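Local atomic coordinates of haloacid dehalogenase-like hydrolase (Salmonella enterica subsp. enterica serovar Typhi, PDB entry 4EZE), a protein that probably hydrolyses O-phosphoserine to serine and phosphate with magnesium as cofactor, the last step of serine biosynthesis. Residues V174-T179 and T209-A214; T250-A255 and L278-T283; E123-I128 and T157-M162. All blocks are in the same frame, centred on the assembly; numbering follows the deposited sequence.

Overall arrangement
The three contacts follow one another along the chain in the order 3, 1, 2, each closing before the next opens. Contact 3 joins helices 124-131 and 152-161 within the helical insertion between strands 110-113 and 197-202. Contact 1, its centre about 15 Å away, ties helix 168-176 of that insertion to helix 206-216 of the core. The two touch through a salt bridge from Arg-177 to Glu-127 and through Met-178 on Gly-124. Contact 2 stands apart, its centre about 23 and 26 Å from those of contacts 1 and 3, pairing helices 244-258 and 275-280 beside the parallel sheet. Contacts 1 and 3 thus lie cap-side near Asp-116, the predicted proton donor, and contact 2 in the core.

Contact 1: V174-T179 and T209-A214; sequences VCDRMT and TQRLKA
Cys-175 and Asp-176 meet Arg-211 in a small, partly buried contact of mixed character, one salt bridge beside one apolar touch, set between the last turn of helix 168-176 and the middle of helix 206-216. A single arginine serves both neighbours. Its CG stands anti to the backbone N (chi1 -157°) and the chain then runs out extended to NE, which carries the aliphatic part past the cysteine before the guanidinium meets the acid. The sulfur lies beside the chain, Cys-175 SG being 3.7 Å from Arg-211 CD, and it also borders the guanidinium at its edge, near the plane.

Asp-176 comes in across the arginine at about a right angle, yet the two flat groups are nearly coplanar, their planes 23° apart. OD1 takes both donors. Arg-211 NH2 and Asp-176 OD1 form a salt bridge whose modelled length of 2.4 Å is doubtful, whereas Arg-211 NE reaches the same Asp-176 OD1 at 3.2 Å in a weak, bent bond.

In the haloacid dehalogenase fold, helix 168-176 belongs to the helical cap inserted after the first core strand, and helix 206-216 to the Rossmann-like core, so the contact spans the two. Phe-208, one turn before Arg-211, lies against Val-174, Cys-175 and Met-178 and extends the junction on its apolar side. Leu-212 touches Ile-120 and Met-115. The cysteine side chain is about 9 Å from that of Asp-116, the predicted proton donor, while Asp-176 itself is exposed, and solvent would be expected to weaken the electrostatic gain of its pairing with Arg-211.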
# COMPACT_ATOMS: atom_id res chain seq x y z
N VAL A 174 -0.57 -1.62 22.56
CA VAL A 174 -1.41 -1.80 21.40
C VAL A 174 -0.56 -1.85 20.14
O VAL A 174 -0.79 -2.66 19.25
CB VAL A 174 -2.44 -0.68 21.28
CG1 VAL A 174 -3.22 -0.82 19.99
CG2 VAL A 174 -3.38 -0.71 22.46
N CYS A 175 0.43 -0.98 20.09
CA CYS A 175 1.34 -0.92 18.96
C CYS A 175 2.12 -2.22 18.85
O CYS A 175 2.35 -2.72 17.76
CB CYS A 175 2.30 0.25 19.11
SG CYS A 175 3.36 0.49 17.70
N ASP A 176 2.51 -2.75 19.99
CA ASP A 176 3.30 -3.97 20.04
C ASP A 176 2.58 -5.18 19.46
O ASP A 176 3.21 -6.05 18.87
CB ASP A 176 3.78 -4.25 21.46
CG ASP A 176 4.97 -3.40 21.85
OD1 ASP A 176 5.37 -2.54 21.04
OD2 ASP A 176 5.51 -3.59 22.95
N ARG A 177 1.28 -5.26 19.65
CA ARG A 177 0.52 -6.39 19.13
C ARG A 177 0.03 -6.24 17.68
O ARG A 177 -0.64 -7.12 17.15
CB ARG A 177 -0.61 -6.79 20.08
CG ARG A 177 -1.73 -5.79 20.18
CD ARG A 177 -2.90 -6.42 20.90
NE ARG A 177 -4.15 -5.74 20.60
CZ ARG A 177 -4.73 -4.88 21.42
NH1 ARG A 177 -4.19 -4.62 22.60
NH2 ARG A 177 -5.87 -4.30 21.07
N MET A 178 0.36 -5.12 17.04
CA MET A 178 0.03 -4.90 15.64
C MET A 178 0.85 -5.86 14.78
O MET A 178 1.97 -6.19 15.13
CB MET A 178 0.33 -3.46 15.24
CG MET A 178 -0.57 -2.43 15.88
SD MET A 178 -2.30 -2.92 15.87
CE MET A 178 -3.08 -1.33 15.99
N THR A 179 0.30 -6.30 13.66
CA THR A 179 1.03 -7.25 12.83
C THR A 179 1.40 -6.69 11.47
O THR A 179 0.56 -6.12 10.76
CB THR A 179 0.24 -8.56 12.64
OG1 THR A 179 -1.12 -8.25 12.37
CG2 THR A 179 0.32 -9.41 13.91
N THR A 209 3.50 5.44 14.32
CA THR A 209 4.28 5.61 13.11
C THR A 209 5.77 5.61 13.35
O THR A 209 6.52 4.93 12.67
CB THR A 209 3.91 6.92 12.43
OG1 THR A 209 2.54 6.89 12.06
CG2 THR A 209 4.75 7.13 11.20
N GLN A 210 6.21 6.37 14.35
CA GLN A 210 7.62 6.43 14.68
C GLN A 210 8.12 5.09 15.20
O GLN A 210 9.21 4.66 14.87
CB GLN A 210 7.90 7.56 15.66
CG GLN A 210 7.62 8.93 15.09
CD GLN A 210 8.20 9.12 13.71
OE1 GLN A 210 9.32 8.72 13.44
NE2 GLN A 210 7.44 9.74 12.83
N ARG A 211 7.30 4.45 16.02
CA ARG A 211 7.66 3.17 16.60
C ARG A 211 7.83 2.12 15.51
O ARG A 211 8.77 1.33 15.53
CB ARG A 211 6.57 2.75 17.58
CG ARG A 211 7.01 1.77 18.64
CD ARG A 211 6.05 1.81 19.82
NE ARG A 211 6.04 0.54 20.54
CZ ARG A 211 6.73 0.30 21.64
NH1 ARG A 211 7.51 1.24 22.15
NH2 ARG A 211 6.65 -0.88 22.22
N LEU A 212 6.94 2.14 14.53
CA LEU A 212 7.04 1.24 13.40
C LEU A 212 8.28 1.57 12.58
O LEU A 212 8.99 0.68 12.13
CB LEU A 212 5.81 1.33 12.52
CG LEU A 212 4.55 0.72 13.12
CD1 LEU A 212 3.35 1.05 12.28
CD2 LEU A 212 4.73 -0.77 13.24
N LYS A 213 8.54 2.85 12.39
CA LYS A 213 9.72 3.24 11.64
C LYS A 213 10.96 2.68 12.30
O LYS A 213 11.76 1.98 11.67
CB LYS A 213 9.87 4.74 11.55
CG LYS A 213 11.29 5.10 11.20
CD LYS A 213 11.49 6.59 11.12
CE LYS A 213 12.97 6.91 11.21
NZ LYS A 213 13.27 8.23 10.61
N ALA A 214 11.15 3.01 13.58
CA ALA A 214 12.36 2.59 14.27
C ALA A 214 12.40 1.07 14.31
O ALA A 214 13.43 0.47 13.99
CB ALA A 214 12.44 3.21 15.67

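Contact 2: T250-A255 and L278-T283; sequences TLVDLA and LEHAGT
His-280 meets Val-252 with a face of its ring and Leu-251 with an edge, and these three residues account for most of the surface that the two segments bury. The histidine is the last helical residue of helix 275-280, and Ala-281 after it already departs from helical geometry. The first torsion (169°) swings the imidazole away from its own backbone N and across toward helix 244-258, bridging backbones whose CA atoms, in Val-252 and His-280, are 8.4 Å apart.

One methyl does most of the touching. Val-252 CG2 sits over a face of the ring, 3.6 Å from His-280 NE2 and equally far from His-280 CE1, and displaced from the ring centre toward that rim. Its distance to the ring centroid is 3.8 Å and its direction 23° off the normal, which makes this a CH-pi contact. Leu-251 approaches differently: its CD2 stands near the ring plane at the edge, 4.3 Å from His-280 CD2, a looser touch. Face and edge are thus taken up by consecutive residues of one helix.

Leu-251 is the buried member, reaching on to Ile-265 and Ile-201 in the parallel sheet, while Ala-281 packs on Ala-267. Strand 265-269, helix 275-280 and strand 283-287 form a right-handed beta-alpha-beta crossover of the Rossmann-like core, and helix 244-258 leads into its first strand. The contact therefore joins two successive helices that pack beside strand 265-269, at whose end Asp-270 binds the sodium ion.

Between these two segments the ring makes contact through dispersion and shape, with no hydrogen bond across. The CH-pi touch is weak and depends on the methyl staying over the ring face, so the pairing adds a modest, apolar contribution.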
# COMPACT_ATOMS: atom_id res chain seq x y z
N THR A 250 3.18 15.50 1.28
CA THR A 250 4.34 14.94 1.98
C THR A 250 5.16 14.08 1.01
O THR A 250 6.38 14.11 1.01
CB THR A 250 3.87 14.05 3.15
OG1 THR A 250 2.98 14.81 3.98
CG2 THR A 250 5.04 13.55 4.01
N LEU A 251 4.48 13.31 0.17
CA LEU A 251 5.22 12.50 -0.80
C LEU A 251 5.97 13.39 -1.78
O LEU A 251 7.13 13.15 -2.07
CB LEU A 251 4.30 11.56 -1.53
CG LEU A 251 5.00 10.52 -2.39
CD1 LEU A 251 6.09 9.79 -1.61
CD2 LEU A 251 3.95 9.54 -2.91
N VAL A 252 5.29 14.42 -2.28
CA VAL A 252 5.88 15.35 -3.21
C VAL A 252 7.10 16.02 -2.59
O VAL A 252 8.19 16.04 -3.18
CB VAL A 252 4.87 16.45 -3.61
CG1 VAL A 252 5.55 17.54 -4.43
CG2 VAL A 252 3.74 15.83 -4.39
N ASP A 253 6.90 16.55 -1.39
CA ASP A 253 7.98 17.27 -0.70
C ASP A 253 9.16 16.35 -0.40
O ASP A 253 10.32 16.79 -0.45
CB ASP A 253 7.48 18.00 0.58
CG ASP A 253 6.33 19.02 0.30
OD1 ASP A 253 6.01 19.29 -0.88
OD2 ASP A 253 5.74 19.56 1.27
N LEU A 254 8.90 15.07 -0.13
CA LEU A 254 10.00 14.15 0.21
C LEU A 254 10.77 13.82 -1.04
O LEU A 254 11.99 13.68 -1.02
CB LEU A 254 9.47 12.86 0.76
CG LEU A 254 10.53 11.81 1.10
CD1 LEU A 254 11.54 12.34 2.11
CD2 LEU A 254 9.84 10.59 1.70
N ALA A 255 10.04 13.67 -2.14
CA ALA A 255 10.68 13.33 -3.37
C ALA A 255 11.51 14.54 -3.79
O ALA A 255 12.62 14.38 -4.25
CB ALA A 255 9.67 12.93 -4.42
N LEU A 278 -1.62 7.86 -4.19
CA LEU A 278 -1.36 6.77 -5.14
C LEU A 278 -1.46 7.24 -6.59
O LEU A 278 -0.75 6.73 -7.48
CB LEU A 278 -2.33 5.61 -4.93
CG LEU A 278 -2.41 4.95 -3.56
CD1 LEU A 278 -3.50 3.89 -3.64
CD2 LEU A 278 -1.10 4.30 -3.20
N GLU A 279 -2.35 8.19 -6.84
CA GLU A 279 -2.51 8.70 -8.20
C GLU A 279 -1.31 9.53 -8.58
O GLU A 279 -0.89 9.52 -9.73
CB GLU A 279 -3.79 9.50 -8.35
CG GLU A 279 -5.01 8.62 -8.55
CD GLU A 279 -6.31 9.40 -8.42
OE1 GLU A 279 -7.24 9.13 -9.21
OE2 GLU A 279 -6.41 10.27 -7.53
N HIS A 280 -0.73 10.20 -7.60
CA HIS A 280 0.47 10.97 -7.86
C HIS A 280 1.70 10.09 -8.11
O HIS A 280 2.49 10.35 -9.01
CB HIS A 280 0.76 11.94 -6.73
CG HIS A 280 2.12 12.56 -6.81
ND1 HIS A 280 2.38 13.66 -7.59
CD2 HIS A 280 3.29 12.22 -6.23
CE1 HIS A 280 3.66 13.98 -7.48
NE2 HIS A 280 4.24 13.12 -6.65
N ALA A 281 1.89 9.04 -7.33
CA ALA A 281 3.05 8.17 -7.52
C ALA A 281 3.17 7.71 -8.97
O ALA A 281 2.15 7.55 -9.67
CB ALA A 281 2.97 6.96 -6.60
N GLY A 282 4.40 7.44 -9.41
CA GLY A 282 4.62 6.93 -10.77
C GLY A 282 3.97 5.56 -10.86
O GLY A 282 3.29 5.23 -11.83
N THR A 283 4.18 4.76 -9.83
CA THR A 283 3.59 3.44 -9.74
C THR A 283 2.84 3.34 -8.42
O THR A 283 3.45 3.25 -7.35
CB THR A 283 4.68 2.36 -9.83
OG1 THR A 283 5.30 2.44 -11.11
CG2 THR A 283 4.07 0.97 -9.62

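Contact 3: E123-I128 and T157-M162; sequences EGVDEI and TRRIGM
Val-125 projects from the first turn of helix 124-131 between Arg-159 and Ile-160 of helix 152-161, and its two methyls divide the work. A chi1 of 169° turns CG1 to the arginine, where Val-125 CG1 lies 3.6 Å from Arg-159 NH1. A longer approach, 4.2 Å, separates Val-125 CG1 from Arg-159 CB. The other methyl, Val-125 CG2, points to the isoleucine, with Ile-160 CD1 4.3 Å away. The tight part is thus a branched side chain set against a charged one, and the apolar pair beside it is looser.

Arg-159 can cross the valine at a slant because its chain bends at chi3 (-67°), folding the guanidinium back toward the other helix instead of running straight outward. The valine methyl approaches that group obliquely. Beyond the contact the arginine NE is hydrogen-bonded to Ser-155 OG, one turn earlier, which helps to fix the rotation of the head group, and its chain rests on Ile-138 and Ile-141 of helix 135-146.

On the more exposed side the acids stand near the arginine without touching it. Asp-126 OD1 remains 4.9 Å from Arg-159 NH1, and Glu-123 OE1 is 6.1 Å from the same Arg-159 NH1; neither makes a salt bridge, though Asp-126 may ease slightly the cost of placing a positive charge there. No hydrogen bond joins the two segments.

Glu-123 holds the N-cap position, and the next residue, Gly-124, gives its backbone N to Asp-116 OD1, so the start of this helix is tied directly to the predicted proton donor, itself a ligand of the sodium ion. Val-125 is about 6 Å, side chain to side chain, from Asp-116. The two helices belong to the helical cap of the haloacid dehalogenase-like phosphatases, as in the phosphoserine phosphatase family.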
# COMPACT_ATOMS: atom_id res chain seq x y z
N GLU A 123 -6.18 -1.54 12.21
CA GLU A 123 -6.49 -0.13 12.28
C GLU A 123 -6.14 0.41 13.67
O GLU A 123 -6.89 0.22 14.62
CB GLU A 123 -7.97 0.10 12.02
CG GLU A 123 -8.46 -0.23 10.62
CD GLU A 123 -8.22 0.88 9.62
OE1 GLU A 123 -8.73 2.00 9.84
OE2 GLU A 123 -7.52 0.63 8.61
N GLY A 124 -5.01 1.09 13.77
CA GLY A 124 -4.46 1.55 15.05
C GLY A 124 -5.46 2.16 16.02
O GLY A 124 -5.57 1.71 17.16
N VAL A 125 -6.18 3.18 15.59
CA VAL A 125 -7.15 3.82 16.46
C VAL A 125 -8.33 2.93 16.87
O VAL A 125 -8.82 3.03 17.99
CB VAL A 125 -7.67 5.14 15.87
CG1 VAL A 125 -8.87 5.64 16.67
CG2 VAL A 125 -6.56 6.18 15.88
N ASP A 126 -8.79 2.08 15.95
CA ASP A 126 -9.82 1.09 16.30
C ASP A 126 -9.32 0.13 17.36
O ASP A 126 -10.06 -0.25 18.26
CB ASP A 126 -10.22 0.25 15.09
CG ASP A 126 -11.06 1.02 14.12
OD1 ASP A 126 -11.36 2.20 14.41
OD2 ASP A 126 -11.42 0.44 13.08
N GLU A 127 -8.06 -0.27 17.24
CA GLU A 127 -7.49 -1.21 18.18
C GLU A 127 -7.36 -0.58 19.55
O GLU A 127 -7.50 -1.25 20.55
CB GLU A 127 -6.12 -1.68 17.71
CG GLU A 127 -6.22 -2.64 16.54
CD GLU A 127 -6.93 -3.92 16.92
OE1 GLU A 127 -6.51 -4.57 17.90
OE2 GLU A 127 -7.90 -4.28 16.23
N ILE A 128 -7.07 0.71 19.59
CA ILE A 128 -6.96 1.37 20.88
C ILE A 128 -8.34 1.42 21.51
O ILE A 128 -8.50 1.12 22.69
CB ILE A 128 -6.41 2.77 20.72
CG1 ILE A 128 -4.98 2.69 20.18
CG2 ILE A 128 -6.46 3.50 22.05
CD1 ILE A 128 -4.45 4.05 19.78
N THR A 157 -10.32 14.11 14.57
CA THR A 157 -10.25 14.86 15.83
C THR A 157 -11.17 14.22 16.87
O THR A 157 -10.78 14.00 18.02
CB THR A 157 -10.63 16.35 15.64
OG1 THR A 157 -11.71 16.46 14.72
CG2 THR A 157 -9.46 17.13 15.06
N ARG A 158 -12.40 13.93 16.46
CA ARG A 158 -13.38 13.29 17.36
C ARG A 158 -12.87 12.00 17.97
O ARG A 158 -12.95 11.80 19.19
CB ARG A 158 -14.69 13.00 16.63
CG ARG A 158 -15.78 14.01 16.91
CD ARG A 158 -16.94 13.85 15.93
NE ARG A 158 -18.15 14.49 16.42
CZ ARG A 158 -18.32 15.80 16.54
NH1 ARG A 158 -17.33 16.63 16.21
NH2 ARG A 158 -19.46 16.29 17.00
N ARG A 159 -12.34 11.11 17.14
CA ARG A 159 -11.83 9.84 17.64
C ARG A 159 -10.65 10.03 18.58
O ARG A 159 -10.54 9.35 19.60
CB ARG A 159 -11.47 8.90 16.48
CG ARG A 159 -12.73 8.36 15.80
CD ARG A 159 -12.43 7.43 14.63
NE ARG A 159 -11.81 8.16 13.54
CZ ARG A 159 -10.63 7.86 13.02
NH1 ARG A 159 -9.97 6.80 13.45
NH2 ARG A 159 -10.14 8.61 12.03
N ILE A 160 -9.77 10.97 18.24
CA ILE A 160 -8.65 11.26 19.11
C ILE A 160 -9.15 11.87 20.43
O ILE A 160 -8.64 11.55 21.50
CB ILE A 160 -7.66 12.24 18.44
CG1 ILE A 160 -6.88 11.51 17.35
CG2 ILE A 160 -6.74 12.88 19.48
CD1 ILE A 160 -6.42 10.12 17.71
N GLY A 161 -10.18 12.72 20.33
CA GLY A 161 -10.79 13.32 21.52
C GLY A 161 -11.33 12.27 22.47
O GLY A 161 -11.35 12.48 23.68
N MET A 162 -11.76 11.13 21.93
CA MET A 162 -12.36 10.06 22.72
C MET A 162 -11.30 9.33 23.50
O MET A 162 -11.61 8.58 24.41
CB MET A 162 -13.06 9.02 21.84
CG MET A 162 -14.31 9.50 21.12
SD MET A 162 -15.72 9.60 22.23
CE MET A 162 -15.76 7.93 22.88